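Long-range contacts in Ice-binding protein (Flavobacteriaceae bacterium, PDB 5UYT), which is an antifreeze protein that binds ice, probably curbing crystal growth, and is built around two right-handed beta-helix domains: residues Lys339-Leu344 with Lys366-Val371; Asn281-Leu286 with Ile384-Ala389; Ala143-Trp148 with Ile203-Ala208. All coordinates share one frame; numbering follows the deposited sequence.

Contact 1. Residues Lys339-Leu344 with Lys366-Val371; sequences KINGAL and KVDGAV
Two successive coils of the second beta-helix meet where K339 and I340 pair in parallel with K366 and V367. The backbone ladder runs from I340 N to K366 O (2.7 Å) and from D368 N to I340 O (3.0 Å). Beyond the turns it resumes as L344 N to A370 O, at 2.9 Å. I340 O also accepts from K366 NZ at 3.2 Å, a donor standing 69° out of the carbonyl plane, so two N-H groups grip one oxygen. The K366 chain bends at chi2 and chi3, and its CE lies 3.7 Å from K339 CB; K339 sends its own amine to L289 O and T291 OG1.

Apolar side chains meet on the face that carries I340 and V367. V367 CG1, anti to the backbone N (chi1 -178°), lies 3.3 Å from G342 O and 4.0 Å from L344 CB, while V367 CG2 faces I340 CD1 at 4.1 Å. At the turns, N341 and D368 lie side by side with amide and carboxylate planes 4° apart, and N341 ND2 bonds to N315 OD1. A side chain on G369 would collide with A343 N. This implies matched coils: backbone bonds fix the spacing, aliphatic groups fill the interior, and G369, with no side chain, lets the turns nest.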
loop_
_atom_site.group_PDB
_atom_site.type_symbol
_atom_site.label_atom_id
_atom_site.label_comp_id
_atom_site.label_asym_id
_atom_site.label_seq_id
_atom_site.Cartn_x
_atom_site.Cartn_y
_atom_site.Cartn_z
ATOM N N LYS A 339 4.417 11.740 -3.714
ATOM C CA LYS A 339 5.322 12.757 -4.249
ATOM C C LYS A 339 6.140 12.077 -5.350
ATOM O O LYS A 339 6.751 11.021 -5.113
ATOM C CB LYS A 339 6.296 13.247 -3.152
ATOM C CG LYS A 339 5.634 13.865 -1.932
ATOM C CD LYS A 339 6.661 14.583 -1.046
ATOM C CE LYS A 339 7.504 13.565 -0.307
ATOM N NZ LYS A 339 8.498 14.264 0.559
ATOM N N ILE A 340 6.206 12.693 -6.526
ATOM C CA ILE A 340 6.953 12.101 -7.660
ATOM C C ILE A 340 8.015 13.114 -8.093
ATOM O O ILE A 340 7.668 14.267 -8.422
ATOM C CB ILE A 340 5.973 11.746 -8.831
ATOM C CG1 ILE A 340 5.009 10.631 -8.407
ATOM C CG2 ILE A 340 6.768 11.380 -10.091
ATOM C CD1 ILE A 340 3.905 10.345 -9.446
ATOM N N ASN A 341 9.297 12.719 -8.045
ATOM C CA ASN A 341 10.384 13.608 -8.429
ATOM C C ASN A 341 10.739 13.353 -9.903
ATOM O O ASN A 341 11.783 12.737 -10.237
ATOM C CB ASN A 341 11.571 13.415 -7.467
ATOM C CG ASN A 341 12.711 14.371 -7.744
ATOM O OD1 ASN A 341 12.527 15.405 -8.394
ATOM N ND2 ASN A 341 13.902 14.037 -7.242
ATOM N N GLY A 342 9.850 13.827 -10.770
ATOM C CA GLY A 342 10.008 13.710 -12.221
ATOM C C GLY A 342 8.622 13.660 -12.853
ATOM O O GLY A 342 7.627 13.904 -12.178
ATOM N N ALA A 343 8.555 13.307 -14.137
ATOM C CA ALA A 343 7.287 13.239 -14.864
ATOM C C ALA A 343 6.485 11.991 -14.485
ATOM O O ALA A 343 7.060 10.982 -14.027
ATOM C CB ALA A 343 7.541 13.225 -16.367
ATOM N N LEU A 344 5.176 12.071 -14.674
ATOM C CA LEU A 344 4.288 10.924 -14.480
ATOM C C LEU A 344 3.672 10.547 -15.830
ATOM O O LEU A 344 3.142 11.420 -16.529
ATOM C CB LEU A 344 3.145 11.268 -13.496
ATOM C CG LEU A 344 2.025 10.221 -13.429
ATOM C CD1 LEU A 344 2.565 8.850 -12.966
ATOM C CD2 LEU A 344 0.862 10.696 -12.538
ATOM N N LYS A 366 1.821 14.877 -5.956
ATOM C CA LYS A 366 2.667 16.033 -6.219
ATOM C C LYS A 366 3.650 15.619 -7.308
ATOM O O LYS A 366 4.517 14.780 -7.024
ATOM C CB LYS A 366 3.417 16.374 -4.925
ATOM C CG LYS A 366 4.228 17.687 -4.918
ATOM C CD LYS A 366 5.600 17.567 -5.585
ATOM C CE LYS A 366 6.480 16.436 -5.052
ATOM N NZ LYS A 366 7.695 16.259 -5.909
ATOM N N VAL A 367 3.533 16.170 -8.523
ATOM C CA VAL A 367 4.377 15.696 -9.633
ATOM C C VAL A 367 5.326 16.815 -10.110
ATOM O O VAL A 367 4.902 17.855 -10.625
ATOM C CB VAL A 367 3.503 15.204 -10.826
ATOM C CG1 VAL A 367 4.426 14.688 -11.933
ATOM C CG2 VAL A 367 2.512 14.127 -10.329
ATOM N N ASP A 368 6.623 16.615 -9.894
ATOM C CA ASP A 368 7.590 17.629 -10.291
ATOM C C ASP A 368 8.027 17.362 -11.730
ATOM O O ASP A 368 9.151 16.911 -11.997
ATOM C CB ASP A 368 8.800 17.659 -9.347
ATOM C CG ASP A 368 9.745 18.789 -9.656
ATOM O OD1 ASP A 368 9.336 19.784 -10.293
ATOM O OD2 ASP A 368 10.935 18.708 -9.245
ATOM N N GLY A 369 7.099 17.627 -12.646
ATOM C CA GLY A 369 7.324 17.421 -14.061
ATOM C C GLY A 369 6.019 17.309 -14.831
ATOM O O GLY A 369 4.941 17.639 -14.322
ATOM N N ALA A 370 6.129 16.854 -16.079
ATOM C CA ALA A 370 4.944 16.653 -16.945
ATOM C C ALA A 370 4.038 15.541 -16.423
ATOM O O ALA A 370 4.471 14.662 -15.647
ATOM C CB ALA A 370 5.407 16.332 -18.373
ATOM N N VAL A 371 2.769 15.604 -16.813
ATOM C CA VAL A 371 1.770 14.573 -16.417
ATOM C C VAL A 371 1.100 14.106 -17.707
ATOM O O VAL A 371 0.584 14.929 -18.452
ATOM C CB VAL A 371 0.711 15.171 -15.470
ATOM C CG1 VAL A 371 -0.423 14.162 -15.180
ATOM C CG2 VAL A 371 1.373 15.625 -14.147
#

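Contact 2. Residues Asn281-Leu286 with Ile384-Ala389; sequences NAYTYL and IGNNGA
Helix 270-288 lies alongside the second beta-helix, and here A282, Y283 and L286 meet I384 and N386 at the end of strand 382-385. No clear hydrogen bond crosses, so the evidence is shape and proximity. I384 reaches out between the helix side chains: its CD1 lies 3.8 Å from A282 CB and 4.0 Å from L286 CD1, the L286 and I384 chains crossing at about a right angle. The other branch, I384 CG2, sits 3.7 Å from Y283 CD1.

With CG anti to the backbone N (chi1 -176°), the Y283 side chain runs past that of I384 in the opposite direction, which sets the ring edge at I384 O. That carbonyl oxygen, I384 O, lies in the ring plane, 3.6 Å from Y283 CD1. Farther out, N386 crosses the tyrosine at about a right angle, its CB 3.3 Å from Y283 CZ and its amide plane 33° from the ring. K366 also touches this ring, and D368 its hydroxyl. An alanine here in place of Y283 would remove the ring, and would probably leave N386 CB and the CD1 side of I384 CG2 without the surface that packs on them. Such a helix packed lengthwise against a right-handed beta-helix is characteristic of this ice-binding protein family.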
loop_
_atom_site.group_PDB
_atom_site.type_symbol
_atom_site.label_atom_id
_atom_site.label_comp_id
_atom_site.label_asym_id
_atom_site.label_seq_id
_atom_site.Cartn_x
_atom_site.Cartn_y
_atom_site.Cartn_z
ATOM N N ASN A 281 0.532 27.408 -3.365
ATOM C CA ASN A 281 0.612 27.146 -1.918
ATOM C C ASN A 281 0.475 25.640 -1.626
ATOM O O ASN A 281 1.247 25.090 -0.818
ATOM C CB ASN A 281 -0.439 27.909 -1.123
ATOM C CG ASN A 281 -0.248 29.423 -1.149
ATOM O OD1 ASN A 281 0.862 29.939 -1.268
ATOM N ND2 ASN A 281 -1.364 30.146 -0.999
ATOM N N ALA A 282 -0.483 24.988 -2.287
ATOM C CA ALA A 282 -0.714 23.554 -2.100
ATOM C C ALA A 282 0.506 22.733 -2.566
ATOM O O ALA A 282 0.913 21.772 -1.892
ATOM C CB ALA A 282 -1.982 23.106 -2.830
ATOM N N TYR A 283 1.075 23.092 -3.718
ATOM C CA TYR A 283 2.235 22.355 -4.216
ATOM C C TYR A 283 3.401 22.425 -3.214
ATOM O O TYR A 283 3.996 21.401 -2.859
ATOM C CB TYR A 283 2.669 22.864 -5.603
ATOM C CG TYR A 283 3.812 22.073 -6.201
ATOM C CD1 TYR A 283 3.567 20.947 -7.008
ATOM C CD2 TYR A 283 5.116 22.453 -5.980
ATOM C CE1 TYR A 283 4.629 20.219 -7.556
ATOM C CE2 TYR A 283 6.191 21.739 -6.505
ATOM C CZ TYR A 283 5.939 20.627 -7.290
ATOM O OH TYR A 283 7.033 19.967 -7.809
ATOM N N THR A 284 3.727 23.636 -2.765
ATOM C CA THR A 284 4.777 23.833 -1.770
ATOM C C THR A 284 4.505 23.052 -0.480
ATOM O O THR A 284 5.418 22.465 0.083
ATOM C CB THR A 284 4.938 25.320 -1.431
ATOM O OG1 THR A 284 5.175 26.015 -2.659
ATOM C CG2 THR A 284 6.087 25.563 -0.447
ATOM N N TYR A 285 3.254 23.049 -0.029
ATOM C CA TYR A 285 2.893 22.280 1.167
ATOM C C TYR A 285 3.177 20.785 0.959
ATOM O O TYR A 285 3.782 20.141 1.837
ATOM C CB TYR A 285 1.420 22.502 1.558
ATOM C CG TYR A 285 0.980 21.595 2.703
ATOM C CD1 TYR A 285 1.195 21.964 4.030
ATOM C CD2 TYR A 285 0.374 20.368 2.455
ATOM C CE1 TYR A 285 0.804 21.138 5.085
ATOM C CE2 TYR A 285 -0.008 19.525 3.504
ATOM C CZ TYR A 285 0.183 19.925 4.812
ATOM O OH TYR A 285 -0.200 19.094 5.871
ATOM N N LEU A 286 2.743 20.239 -0.179
ATOM C CA LEU A 286 2.910 18.805 -0.477
ATOM C C LEU A 286 4.395 18.448 -0.622
ATOM O O LEU A 286 4.883 17.445 -0.052
ATOM C CB LEU A 286 2.159 18.429 -1.755
ATOM C CG LEU A 286 0.630 18.391 -1.688
ATOM C CD1 LEU A 286 0.044 18.089 -3.063
ATOM C CD2 LEU A 286 0.148 17.374 -0.639
ATOM N N ILE A 384 -1.177 17.611 -8.731
ATOM C CA ILE A 384 -0.616 18.941 -8.893
ATOM C C ILE A 384 0.756 18.798 -9.482
ATOM O O ILE A 384 1.708 18.424 -8.780
ATOM C CB ILE A 384 -0.499 19.681 -7.574
ATOM C CG1 ILE A 384 -1.836 19.658 -6.832
ATOM C CG2 ILE A 384 -0.026 21.115 -7.849
ATOM C CD1 ILE A 384 -1.837 20.534 -5.603
ATOM N N GLY A 385 0.829 19.093 -10.773
ATOM C CA GLY A 385 2.054 19.027 -11.537
ATOM C C GLY A 385 2.763 20.364 -11.453
ATOM O O GLY A 385 2.191 21.377 -11.010
ATOM N N ASN A 386 4.024 20.352 -11.878
ATOM C CA ASN A 386 4.902 21.510 -11.750
ATOM C C ASN A 386 5.845 21.548 -12.936
ATOM O O ASN A 386 6.582 20.574 -13.168
ATOM C CB ASN A 386 5.731 21.396 -10.466
ATOM C CG ASN A 386 6.648 22.590 -10.239
ATOM O OD1 ASN A 386 7.862 22.417 -10.034
ATOM N ND2 ASN A 386 6.083 23.793 -10.221
ATOM N N ASN A 387 5.835 22.659 -13.661
ATOM C CA ASN A 387 6.701 22.876 -14.810
ATOM C C ASN A 387 6.738 21.706 -15.787
ATOM O O ASN A 387 7.749 21.020 -15.921
ATOM C CB ASN A 387 8.105 23.265 -14.331
ATOM C CG ASN A 387 8.090 24.549 -13.539
ATOM O OD1 ASN A 387 7.253 25.422 -13.785
ATOM N ND2 ASN A 387 8.977 24.663 -12.569
ATOM N N GLY A 388 5.625 21.477 -16.473
ATOM C CA GLY A 388 5.607 20.473 -17.516
ATOM C C GLY A 388 4.231 20.378 -18.143
ATOM O O GLY A 388 3.224 20.622 -17.478
ATOM N N ALA A 389 4.214 20.049 -19.424
ATOM C CA ALA A 389 2.975 19.985 -20.183
ATOM C C ALA A 389 2.124 18.838 -19.644
ATOM O O ALA A 389 2.655 17.820 -19.148
ATOM C CB ALA A 389 3.271 19.787 -21.656
#

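Contact 3. Residues Ala143-Trp148 with Ile203-Ala208; sequences ACNVFW and ILCGSA
The disulfide between C144 and C205 ties a coil of the first right-handed beta-helix to the linker that leaves it, and the contact is tight only around these sulphurs. C144 belongs to a short 3-10 segment, residues 143-145, leading into strand 146-150. C205 sits in a type I' beta turn from L204 to S207, within the loop between strands 198-200 and 224-228.

On the packed side, C144 SG and C205 SG are 2.0 Å apart, with a torsion of 70° about the S-S bond. C144 SG stands between the backbone N and the carbonyl carbon (chi1 63°), which turns it toward the linker. C144 CB and C205 CB approach to 3.5 Å. N145 lays its amide face over C205 SG, which stands about 3 Å above the amide plane and 3.3 Å from N145 OD1. P202 touches C144 and A3 touches N145, while backbone bonds tie N145 and strand 146-150 to F119, F121 and N165, so the residues following C144 are tied into the coil.

The linker side is looser. I203, L204 and C205 are exposed, the I203 side chain starts away from the coil, and no direct hydrogen bond joins the two segments. Of the L204 side chain, CB comes nearest, 4.1 Å from C144 SG. The turn keeps its shape largely from within: S207 N bonds to L204 O, and C205 and G206 both have positive phi, as type I' geometry requires. The one backbone-to-backbone link found between the segments runs through a water, which accepts from C144 N at 3.0 Å and donates to I203 O at 2.9 Å.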
loop_
_atom_site.group_PDB
_atom_site.type_symbol
_atom_site.label_atom_id
_atom_site.label_comp_id
_atom_site.label_asym_id
_atom_site.label_seq_id
_atom_site.Cartn_x
_atom_site.Cartn_y
_atom_site.Cartn_z
ATOM N N ALA A 143 -5.859 -12.606 12.340
ATOM C CA ALA A 143 -4.492 -13.059 12.014
ATOM C C ALA A 143 -3.448 -12.562 13.025
ATOM O O ALA A 143 -2.495 -13.288 13.349
ATOM C CB ALA A 143 -4.104 -12.628 10.598
ATOM N N CYS A 144 -3.634 -11.337 13.540
ATOM C CA CYS A 144 -2.668 -10.766 14.471
ATOM C C CYS A 144 -2.551 -11.551 15.798
ATOM O O CYS A 144 -1.573 -11.399 16.505
ATOM C CB CYS A 144 -2.966 -9.288 14.738
ATOM S SG CYS A 144 -4.561 -8.997 15.524
ATOM N N ASN A 145 -3.561 -12.370 16.096
ATOM C CA ASN A 145 -3.607 -13.254 17.278
ATOM C C ASN A 145 -3.208 -14.717 17.004
ATOM O O ASN A 145 -3.358 -15.595 17.873
ATOM C CB ASN A 145 -5.012 -13.205 17.886
ATOM C CG ASN A 145 -5.248 -11.962 18.737
ATOM O OD1 ASN A 145 -4.386 -11.561 19.515
ATOM N ND2 ASN A 145 -6.437 -11.388 18.637
ATOM N N VAL A 146 -2.685 -14.980 15.813
ATOM C CA VAL A 146 -2.141 -16.313 15.473
ATOM C C VAL A 146 -0.606 -16.301 15.458
ATOM O O VAL A 146 0.020 -15.413 14.863
ATOM C CB VAL A 146 -2.681 -16.818 14.113
ATOM C CG1 VAL A 146 -2.070 -18.167 13.770
ATOM C CG2 VAL A 146 -4.217 -16.858 14.146
ATOM N N PHE A 147 -0.002 -17.286 16.133
ATOM C CA PHE A 147 1.452 -17.383 16.233
ATOM C C PHE A 147 1.889 -18.815 15.967
ATOM O O PHE A 147 1.238 -19.771 16.435
ATOM C CB PHE A 147 1.919 -17.009 17.652
ATOM C CG PHE A 147 1.588 -15.589 18.058
ATOM C CD1 PHE A 147 2.554 -14.590 17.975
ATOM C CD2 PHE A 147 0.325 -15.258 18.546
ATOM C CE1 PHE A 147 2.253 -13.277 18.340
ATOM C CE2 PHE A 147 0.018 -13.954 18.918
ATOM C CZ PHE A 147 0.985 -12.956 18.820
ATOM N N TRP A 148 3.013 -18.956 15.269
ATOM C CA TRP A 148 3.656 -20.260 15.064
ATOM C C TRP A 148 5.085 -20.162 15.581
ATOM O O TRP A 148 5.891 -19.399 15.034
ATOM C CB TRP A 148 3.648 -20.644 13.564
ATOM C CG TRP A 148 2.282 -20.568 12.906
ATOM C CD1 TRP A 148 1.668 -19.439 12.424
ATOM C CD2 TRP A 148 1.410 -21.662 12.586
ATOM N NE1 TRP A 148 0.443 -19.759 11.877
ATOM C CE2 TRP A 148 0.264 -21.114 11.950
ATOM C CE3 TRP A 148 1.479 -23.053 12.779
ATOM C CZ2 TRP A 148 -0.809 -21.909 11.500
ATOM C CZ3 TRP A 148 0.412 -23.846 12.340
ATOM C CH2 TRP A 148 -0.724 -23.266 11.718
ATOM N N ILE A 203 -3.349 -6.139 10.721
ATOM C CA ILE A 203 -3.719 -4.920 11.414
ATOM C C ILE A 203 -4.476 -5.349 12.672
ATOM O O ILE A 203 -4.667 -6.561 12.905
ATOM C CB ILE A 203 -4.507 -3.958 10.477
ATOM C CG1 ILE A 203 -5.794 -4.606 9.958
ATOM C CG2 ILE A 203 -3.622 -3.560 9.300
ATOM C CD1 ILE A 203 -6.503 -3.795 8.867
ATOM N N LEU A 204 -4.872 -4.394 13.504
ATOM C CA LEU A 204 -5.463 -4.710 14.817
ATOM C C LEU A 204 -4.422 -5.259 15.803
ATOM O O LEU A 204 -3.209 -5.083 15.598
ATOM C CB LEU A 204 -6.680 -5.637 14.676
ATOM C CG LEU A 204 -7.858 -5.017 13.914
ATOM C CD1 LEU A 204 -8.410 -5.953 12.849
ATOM C CD2 LEU A 204 -8.929 -4.578 14.902
ATOM N N CYS A 205 -4.891 -5.896 16.878
ATOM C CA CYS A 205 -4.042 -6.259 17.999
ATOM C C CYS A 205 -3.171 -5.103 18.487
ATOM O O CYS A 205 -1.980 -5.292 18.780
ATOM C CB CYS A 205 -3.166 -7.474 17.681
ATOM S SG CYS A 205 -4.103 -9.000 17.489
ATOM N N GLY A 206 -3.772 -3.926 18.567
ATOM C CA GLY A 206 -3.121 -2.749 19.150
ATOM C C GLY A 206 -2.272 -1.950 18.169
ATOM O O GLY A 206 -1.614 -0.997 18.569
ATOM N N SER A 207 -2.251 -2.342 16.900
ATOM C CA SER A 207 -1.476 -1.595 15.916
ATOM C C SER A 207 -2.118 -0.219 15.745
ATOM O O SER A 207 -3.350 -0.122 15.656
ATOM C CB SER A 207 -1.423 -2.349 14.584
ATOM O OG SER A 207 -2.718 -2.527 14.035
ATOM N N ALA A 208 -1.293 0.829 15.712
ATOM C CA ALA A 208 -1.771 2.216 15.502
ATOM C C ALA A 208 -2.559 2.401 14.213
ATOM O O ALA A 208 -2.156 1.916 13.156
ATOM C CB ALA A 208 -0.601 3.194 15.514
HETATM O O HOH W 1 -5.369 -9.337 12.232
#

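Contacts 1 and 2 share one region of the second beta-helix, their centres 9 Å apart. Strands 363-367 and 382-385 are neighbours, and V367 N probably bonds to I384 O, so the two contacts are linked through the backbone. Contact 1 joins coil to coil, mainly by backbone bonds, and is partly buried because its turns reach the surface; contact 2 joins helix to coil, is buried, and depends on side-chain packing. Contact 3 lies on the opposite side of the chain's centre, its centre about 37 Å from that of contact 1 and about 39 Å from that of contact 2, where the first beta-helix meets its linker. There a covalent bond and a water replace the repeating ladder.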